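Local coordinates for protein chitin deacetylase 1 (Bombyx mori, PDB 5ZNT) that removes the N-acetyl groups of chitin with the help of a zinc ion, yielding chitosan and acetate, as a secreted carbohydrate esterase of family 4, at residues 299-309 with 319-327. Numbering follows the deposited sequence.
Sequences YFVTMTQVIQW and AKNFEPWRE
W325 of 319-327 lays its indole against 299-309, meeting Y299, V301, Q305 and W309. V301 CG1 sits over one face, 4.1 Å from the centroid of the W325 six-membered ring, a CH-pi contact. F322 CD2 lies against the opposite face. W325 CE3 and CZ3 lie over one face of the Y299 ring, the planes oblique at 47°. The W309 and W325 ring planes are near parallel but slid apart, with W309 CD1 3.5 Å from W325 CZ2. W309 NE1 hydrogen-bonds R314 O, outside the two segments. Q308 OE1 lies 3.3 Å from P324 CB.

W325 NE1 donates to Q305 O at 2.9 Å, almost straight at 167°. W309 N reaches Q305 O from the other face of its carbonyl plane, so this helix carbonyl serves two donors. The extended Q305 chain carries its amide to P324, where NE2 gives a weak bond to P324 O. Q305 OE1 accepts from T302 N at 3.0 Å, and Q305 N donates back to T302 OG1, a capping box.

With an alanine in place of W325, the space between V301 and F322 is likely to be left unfilled and Q305 O to lose its second donor. In this CE4 deacetylase part, away from the zinc site, one buried indole with its N-H satisfied thus fastens the loop after helix 316-319 to the end of strand 298-300 and the first turns of helix 303-311.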
loop_
_atom_site.group_PDB
_atom_site.type_symbol
_atom_site.label_atom_id
_atom_site.label_comp_id
_atom_site.label_asym_id
_atom_site.label_seq_id
_atom_site.Cartn_x
_atom_site.Cartn_y
_atom_site.Cartn_z
ATOM N N TYR A 299 10.801 3.258 -11.721
ATOM C CA TYR A 299 11.021 3.673 -10.333
ATOM C C TYR A 299 10.163 2.830 -9.389
ATOM O O TYR A 299 8.942 2.753 -9.563
ATOM C CB TYR A 299 10.654 5.142 -10.123
ATOM C CG TYR A 299 11.678 6.128 -10.624
ATOM C CD1 TYR A 299 11.818 6.380 -11.994
ATOM C CD2 TYR A 299 12.490 6.824 -9.734
ATOM C CE1 TYR A 299 12.757 7.306 -12.464
ATOM C CE2 TYR A 299 13.423 7.748 -10.190
ATOM C CZ TYR A 299 13.548 7.980 -11.553
ATOM O OH TYR A 299 14.468 8.900 -11.989
ATOM N N PHE A 300 10.802 2.239 -8.375
ATOM C CA PHE A 300 10.097 1.589 -7.265
ATOM C C PHE A 300 9.885 2.635 -6.187
ATOM O O PHE A 300 10.848 3.082 -5.554
ATOM C CB PHE A 300 10.906 0.411 -6.732
ATOM C CG PHE A 300 11.067 -0.705 -7.723
ATOM C CD1 PHE A 300 12.029 -0.629 -8.717
ATOM C CD2 PHE A 300 10.256 -1.834 -7.660
ATOM C CE1 PHE A 300 12.175 -1.651 -9.642
ATOM C CE2 PHE A 300 10.417 -2.876 -8.572
ATOM C CZ PHE A 300 11.364 -2.775 -9.569
ATOM N N VAL A 301 8.627 3.048 -5.996
ATOM C CA VAL A 301 8.276 4.167 -5.139
ATOM C C VAL A 301 7.169 3.767 -4.161
ATOM O O VAL A 301 6.473 2.760 -4.337
ATOM C CB VAL A 301 7.829 5.387 -5.981
ATOM C CG1 VAL A 301 9.004 5.911 -6.848
ATOM C CG2 VAL A 301 6.656 4.997 -6.862
ATOM N N THR A 302 6.994 4.594 -3.131
ATOM C CA THR A 302 5.884 4.405 -2.203
ATOM C C THR A 302 4.570 4.842 -2.843
ATOM O O THR A 302 4.537 5.520 -3.875
ATOM C CB THR A 302 6.100 5.201 -0.922
ATOM O OG1 THR A 302 5.954 6.597 -1.200
ATOM C CG2 THR A 302 7.495 4.956 -0.344
ATOM N N MET A 303 3.468 4.494 -2.177
ATOM C CA MET A 303 2.154 4.927 -2.654
ATOM C C MET A 303 2.019 6.438 -2.599
ATOM O O MET A 303 1.491 7.059 -3.527
ATOM C CB MET A 303 1.053 4.287 -1.818
ATOM C CG MET A 303 1.174 2.807 -1.711
ATOM S SD MET A 303 0.469 2.075 -3.170
ATOM C CE MET A 303 -0.945 1.374 -2.466
ATOM N N THR A 304 2.428 7.044 -1.477
ATOM C CA THR A 304 2.400 8.498 -1.382
ATOM C C THR A 304 3.206 9.128 -2.514
ATOM O O THR A 304 2.800 10.150 -3.079
ATOM C CB THR A 304 2.936 8.948 -0.020
ATOM O OG1 THR A 304 1.986 8.611 0.995
ATOM C CG2 THR A 304 3.188 10.481 0.021
ATOM N N GLN A 305 4.334 8.510 -2.883
ATOM C CA GLN A 305 5.152 9.058 -3.962
ATOM C C GLN A 305 4.448 8.968 -5.317
ATOM O O GLN A 305 4.670 9.827 -6.180
ATOM C CB GLN A 305 6.507 8.351 -3.997
ATOM C CG GLN A 305 7.432 8.888 -2.924
ATOM C CD GLN A 305 8.685 8.081 -2.729
ATOM O OE1 GLN A 305 8.825 6.970 -3.244
ATOM N NE2 GLN A 305 9.629 8.651 -1.991
ATOM N N VAL A 306 3.602 7.955 -5.528
ATOM C CA VAL A 306 2.793 7.930 -6.745
ATOM C C VAL A 306 1.875 9.145 -6.782
ATOM O O VAL A 306 1.817 9.873 -7.781
ATOM C CB VAL A 306 1.991 6.622 -6.859
ATOM C CG1 VAL A 306 1.055 6.690 -8.084
ATOM C CG2 VAL A 306 2.915 5.441 -7.004
ATOM N N ILE A 307 1.160 9.391 -5.681
ATOM C CA ILE A 307 0.244 10.528 -5.623
ATOM C C ILE A 307 0.995 11.841 -5.836
ATOM O O ILE A 307 0.492 12.759 -6.493
ATOM C CB ILE A 307 -0.530 10.522 -4.287
ATOM C CG1 ILE A 307 -1.429 9.287 -4.202
ATOM C CG2 ILE A 307 -1.352 11.812 -4.114
ATOM C CD1 ILE A 307 -2.103 9.082 -2.812
ATOM N N GLN A 308 2.213 11.951 -5.299
ATOM C CA GLN A 308 2.977 13.180 -5.481
ATOM C C GLN A 308 3.330 13.392 -6.951
ATOM O O GLN A 308 3.281 14.526 -7.450
ATOM C CB GLN A 308 4.227 13.153 -4.601
ATOM C CG GLN A 308 3.909 13.391 -3.135
ATOM C CD GLN A 308 5.081 13.089 -2.241
ATOM O OE1 GLN A 308 5.816 12.129 -2.468
ATOM N NE2 GLN A 308 5.274 13.916 -1.222
ATOM N N TRP A 309 3.634 12.310 -7.673
ATOM C CA TRP A 309 3.864 12.423 -9.111
ATOM C C TRP A 309 2.582 12.798 -9.850
ATOM O O TRP A 309 2.604 13.654 -10.742
ATOM C CB TRP A 309 4.421 11.115 -9.663
ATOM C CG TRP A 309 4.813 11.192 -11.125
ATOM C CD1 TRP A 309 6.069 11.405 -11.624
ATOM C CD2 TRP A 309 3.949 11.055 -12.261
ATOM N NE1 TRP A 309 6.039 11.422 -13.001
ATOM C CE2 TRP A 309 4.751 11.213 -13.417
ATOM C CE3 TRP A 309 2.579 10.827 -12.415
ATOM C CZ2 TRP A 309 4.226 11.144 -14.710
ATOM C CZ3 TRP A 309 2.056 10.760 -13.700
ATOM C CH2 TRP A 309 2.882 10.910 -14.832
ATOM N N ALA A 319 12.281 13.246 -13.824
ATOM C CA ALA A 319 12.091 12.448 -12.613
ATOM C C ALA A 319 13.369 12.326 -11.790
ATOM O O ALA A 319 13.297 12.186 -10.559
ATOM C CB ALA A 319 11.565 11.058 -12.988
ATOM N N LYS A 320 14.535 12.417 -12.436
ATOM C CA LYS A 320 15.809 12.247 -11.742
ATOM C C LYS A 320 16.002 13.260 -10.625
ATOM O O LYS A 320 16.694 12.969 -9.644
ATOM C CB LYS A 320 16.970 12.362 -12.730
ATOM C CG LYS A 320 17.200 11.114 -13.545
ATOM C CD LYS A 320 18.327 11.299 -14.567
ATOM C CE LYS A 320 17.961 12.373 -15.604
ATOM N NZ LYS A 320 18.937 12.474 -16.730
ATOM N N ASN A 321 15.431 14.458 -10.754
ATOM C CA ASN A 321 15.614 15.488 -9.740
ATOM C C ASN A 321 14.303 15.871 -9.064
ATOM O O ASN A 321 14.231 16.910 -8.402
ATOM C CB ASN A 321 16.296 16.723 -10.345
ATOM C CG ASN A 321 15.643 17.175 -11.633
ATOM O OD1 ASN A 321 14.495 17.615 -11.642
ATOM N ND2 ASN A 321 16.363 17.034 -12.738
ATOM N N PHE A 322 13.267 15.044 -9.213
ATOM C CA PHE A 322 11.990 15.259 -8.535
ATOM C C PHE A 322 12.180 15.093 -7.029
ATOM O O PHE A 322 12.493 13.995 -6.548
ATOM C CB PHE A 322 10.966 14.274 -9.088
ATOM C CG PHE A 322 9.554 14.561 -8.683
ATOM C CD1 PHE A 322 9.066 15.861 -8.677
ATOM C CD2 PHE A 322 8.702 13.519 -8.313
ATOM C CE1 PHE A 322 7.745 16.121 -8.319
ATOM C CE2 PHE A 322 7.384 13.766 -7.960
ATOM C CZ PHE A 322 6.900 15.066 -7.960
ATOM N N GLU A 323 12.008 16.182 -6.279
ATOM C CA GLU A 323 12.362 16.171 -4.861
ATOM C C GLU A 323 11.549 15.189 -4.018
ATOM O O GLU A 323 12.154 14.534 -3.152
ATOM C CB GLU A 323 12.254 17.585 -4.274
ATOM C CG GLU A 323 13.422 18.496 -4.651
ATOM C CD GLU A 323 14.788 17.842 -4.417
ATOM O OE1 GLU A 323 15.017 17.263 -3.325
ATOM O OE2 GLU A 323 15.637 17.897 -5.336
ATOM N N PRO A 324 10.226 15.042 -4.185
ATOM C CA PRO A 324 9.512 14.068 -3.334
ATOM C C PRO A 324 10.059 12.661 -3.465
ATOM O O PRO A 324 10.104 11.928 -2.470
ATOM C CB PRO A 324 8.060 14.177 -3.823
ATOM C CG PRO A 324 7.955 15.609 -4.333
ATOM C CD PRO A 324 9.285 15.853 -4.988
ATOM N N TRP A 325 10.517 12.270 -4.655
ATOM C CA TRP A 325 11.091 10.942 -4.828
ATOM C C TRP A 325 12.500 10.816 -4.256
ATOM O O TRP A 325 13.049 9.703 -4.234
ATOM C CB TRP A 325 11.084 10.561 -6.307
ATOM C CG TRP A 325 9.709 10.271 -6.852
ATOM C CD1 TRP A 325 8.511 10.479 -6.229
ATOM C CD2 TRP A 325 9.401 9.719 -8.136
ATOM N NE1 TRP A 325 7.475 10.080 -7.049
ATOM C CE2 TRP A 325 7.996 9.604 -8.219
ATOM C CE3 TRP A 325 10.177 9.312 -9.221
ATOM C CZ2 TRP A 325 7.356 9.094 -9.340
ATOM C CZ3 TRP A 325 9.538 8.812 -10.335
ATOM C CH2 TRP A 325 8.141 8.719 -10.395
ATOM N N ARG A 326 13.102 11.913 -3.799
ATOM C CA ARG A 326 14.434 11.884 -3.213
ATOM C C ARG A 326 14.410 12.037 -1.697
ATOM O O ARG A 326 15.477 12.057 -1.080
ATOM C CB ARG A 326 15.314 12.987 -3.827
ATOM C CG ARG A 326 15.324 13.024 -5.355
ATOM C CD ARG A 326 16.374 13.998 -5.890
ATOM N NE ARG A 326 17.658 13.669 -5.293
ATOM C CZ ARG A 326 18.566 12.883 -5.861
ATOM N NH1 ARG A 326 18.348 12.376 -7.075
ATOM N NH2 ARG A 326 19.695 12.617 -5.213
ATOM N N GLU A 327 13.232 12.169 -1.078
ATOM C CA GLU A 327 13.167 12.209 0.384
ATOM C C GLU A 327 13.740 10.915 0.950
ATOM O O GLU A 327 13.457 9.820 0.442
ATOM C CB GLU A 327 11.729 12.415 0.878
ATOM C CG GLU A 327 11.041 13.694 0.381
ATOM C CD GLU A 327 9.527 13.684 0.644
ATOM O OE1 GLU A 327 9.066 12.828 1.432
ATOM O OE2 GLU A 327 8.796 14.517 0.052
HETATM O O HOH W 1 11.547 6.776 -3.964
HETATM O O HOH W 2 7.631 11.265 -0.487
#